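Local coordinates for endoglucanase CEL5A (Eubacterium cellulosolvens, PDB 4AFM), which carries a non-catalytic carbohydrate-binding module, the fragment studied here, which probably binds beta-glucans such as xyloglucan and would direct the family 5 endoglucanase to them, at residues 46-51 / 124-129. Sequence-based numbering, arbitrary orientation. Where two conformers were deposited one is given.
Sequences EIKVDY and VASYTS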
loop_
_atom_site.group_PDB
_atom_site.type_symbol
_atom_site.label_atom_id
_atom_site.label_comp_id
_atom_site.label_asym_id
_atom_site.label_seq_id
_atom_site.Cartn_x
_atom_site.Cartn_y
_atom_site.Cartn_z
ATOM N N GLU A 46 -16.625 1.095 3.373
ATOM C CA GLU A 46 -16.630 -0.275 2.876
ATOM C C GLU A 46 -15.434 -0.465 2.028
ATOM O O GLU A 46 -14.853 0.513 1.495
ATOM C CB GLU A 46 -17.874 -0.598 2.069
ATOM C CG GLU A 46 -18.195 0.347 0.983
ATOM C CD GLU A 46 -19.562 0.084 0.377
ATOM O OE1 GLU A 46 -20.447 -0.560 1.041
ATOM O OE2 GLU A 46 -19.690 0.568 -0.801
ATOM N N ILE A 47 -14.976 -1.698 1.963
ATOM C CA ILE A 47 -13.884 -2.061 1.065
ATOM C C ILE A 47 -14.469 -2.913 -0.047
ATOM O O ILE A 47 -15.186 -3.936 0.287
ATOM C CB ILE A 47 -12.807 -2.814 1.868
ATOM C CG1 ILE A 47 -12.141 -1.821 2.895
ATOM C CG2 ILE A 47 -11.722 -3.419 0.928
ATOM C CD1 ILE A 47 -11.251 -2.489 3.850
ATOM N N LYS A 48 -14.238 -2.635 -1.269
ATOM C CA LYS A 48 -14.770 -3.422 -2.363
ATOM C C LYS A 48 -13.612 -3.941 -3.170
ATOM O O LYS A 48 -12.649 -3.201 -3.515
ATOM C CB LYS A 48 -15.615 -2.549 -3.280
ATOM C CG LYS A 48 -16.780 -1.937 -2.484
ATOM C CD LYS A 48 -17.766 -1.340 -3.443
ATOM C CE LYS A 48 -17.509 0.089 -3.626
ATOM N NZ LYS A 48 -18.892 0.618 -3.891
ATOM N N VAL A 49 -13.660 -5.199 -3.564
ATOM C CA VAL A 49 -12.537 -5.847 -4.280
ATOM C C VAL A 49 -13.081 -6.494 -5.547
ATOM O O VAL A 49 -14.017 -7.367 -5.407
ATOM C CB VAL A 49 -11.874 -6.926 -3.373
ATOM C CG1 VAL A 49 -10.694 -7.515 -4.128
ATOM C CG2 VAL A 49 -11.409 -6.342 -2.051
ATOM N N ASP A 50 -12.575 -6.179 -6.681
ATOM C CA ASP A 50 -12.902 -6.905 -7.921
ATOM C C ASP A 50 -11.934 -8.027 -8.016
ATOM O O ASP A 50 -10.673 -7.811 -8.042
ATOM C CB ASP A 50 -12.797 -5.996 -9.112
ATOM C CG ASP A 50 -13.781 -4.847 -9.106
ATOM O OD1 ASP A 50 -14.726 -4.786 -8.322
ATOM O OD2 ASP A 50 -13.532 -3.926 -9.957
ATOM N N TYR A 51 -12.416 -9.260 -8.128
ATOM C CA TYR A 51 -11.560 -10.474 -8.033
ATOM C C TYR A 51 -12.172 -11.585 -8.818
ATOM O O TYR A 51 -13.392 -11.567 -9.092
ATOM C CB TYR A 51 -11.345 -10.888 -6.570
ATOM C CG TYR A 51 -12.523 -11.548 -5.948
ATOM C CD1 TYR A 51 -13.695 -10.786 -5.668
ATOM C CD2 TYR A 51 -12.547 -12.932 -5.704
ATOM C CE1 TYR A 51 -14.839 -11.442 -5.197
ATOM C CE2 TYR A 51 -13.687 -13.529 -5.198
ATOM C CZ TYR A 51 -14.798 -12.756 -4.941
ATOM O OH TYR A 51 -15.961 -13.388 -4.454
ATOM N N VAL A 124 -11.033 -0.832 -3.682
ATOM C CA VAL A 124 -11.434 0.576 -3.358
ATOM C C VAL A 124 -11.971 0.648 -1.984
ATOM O O VAL A 124 -12.605 -0.298 -1.420
ATOM C CB VAL A 124 -12.514 1.058 -4.311
ATOM C CG1 VAL A 124 -12.036 1.050 -5.713
ATOM C CG2 VAL A 124 -13.721 0.303 -4.139
ATOM N N ALA A 125 -11.647 1.717 -1.292
ATOM C CA ALA A 125 -12.306 2.103 -0.022
ATOM C C ALA A 125 -13.284 3.186 -0.345
ATOM O O ALA A 125 -12.957 4.193 -0.989
ATOM C CB ALA A 125 -11.299 2.599 0.997
ATOM N N SER A 126 -14.512 3.067 0.108
ATOM C CA SER A 126 -15.586 4.041 -0.131
ATOM C C SER A 126 -16.061 4.508 1.242
ATOM O O SER A 126 -16.369 3.655 2.073
ATOM C CB SER A 126 -16.792 3.337 -0.846
ATOM O OG SER A 126 -16.361 3.119 -2.181
ATOM N N TYR A 127 -16.308 5.742 1.451
ATOM C CA TYR A 127 -16.957 6.195 2.664
ATOM C C TYR A 127 -18.440 6.297 2.511
ATOM O O TYR A 127 -18.887 6.693 1.442
ATOM C CB TYR A 127 -16.414 7.591 3.012
ATOM C CG TYR A 127 -14.916 7.655 3.218
ATOM C CD1 TYR A 127 -14.276 6.697 4.020
ATOM C CD2 TYR A 127 -14.173 8.651 2.674
ATOM C CE1 TYR A 127 -12.925 6.801 4.234
ATOM C CE2 TYR A 127 -12.781 8.796 2.936
ATOM C CZ TYR A 127 -12.177 7.807 3.733
ATOM O OH TYR A 127 -10.810 7.939 3.954
ATOM N N THR A 128 -19.157 5.818 3.477
ATOM C CA THR A 128 -20.616 5.699 3.489
ATOM C C THR A 128 -21.178 6.631 4.583
ATOM O O THR A 128 -22.384 6.802 4.641
ATOM C CB THR A 128 -21.020 4.203 3.716
ATOM O OG1 THR A 128 -20.398 3.732 4.929
ATOM C CG2 THR A 128 -20.491 3.310 2.589
ATOM N N SER A 129 -20.322 7.082 5.497
ATOM C CA SER A 129 -20.351 8.458 6.070
ATOM C C SER A 129 -19.749 9.484 5.081
ATOM O O SER A 129 -19.010 10.405 5.457
ATOM C CB SER A 129 -19.708 8.586 7.500
ATOM O OG SER A 129 -18.287 8.341 7.613
#
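Lys-48 lies against Val-124, its CB 3.5 Å from Val-124 CG2, and the two side chains cross obliquely. With CG anti to its own carbonyl carbon (chi1 -60°), the lysine chain starts beside the backbone N; a bend at chi3 (-95°) then brings CE to 3.8 Å from the same methyl and 3.5 Å from Ser-126 OG, and a second at chi4 turns NZ to Glu-46. The serine hydroxyl is hydrogen-bonded to Asp-4, and its approach to the lysine is contact without a bond. Lys-48 NZ instead forms a salt bridge of 3.2 Å with Glu-46 OE2 on its own strand, approaching that oxygen nearly along its C-O axis. Glu-46 CG, held between its backbone N and carbonyl carbon (chi1 52°), lies 3.8 Å from Ser-126 CB; beyond it the chain is extended, and CD is 4.0 Å from Thr-128 CG2, the two side chains crossing at about a right angle. An alanine in place of Lys-48 would probably leave the Glu-46 carboxylate without its charged mate and uncover part of the Val-124 methyl. On the opposite face, Ile-47 and Ala-125 form a non-hydrogen-bonded pair with CA atoms 4.6 Å apart; Ile-47 packs on Leu-58 of strand 56-62 and Ala-125 on Phe-39. Backbone bonds join the flanking pairs in both directions, Glu-46 with Ser-126 and Lys-48 with Val-124. This is antiparallel pairing of strands 45-52 and 118-127, the Glu-46/Lys-48 salt bridge lying over Val-124 and Ser-126 on one face and buried Ile-47 and Ala-125 on the other, with Ile-47 turned to the second sheet, as in the beta-sandwich fold common among carbohydrate-binding modules.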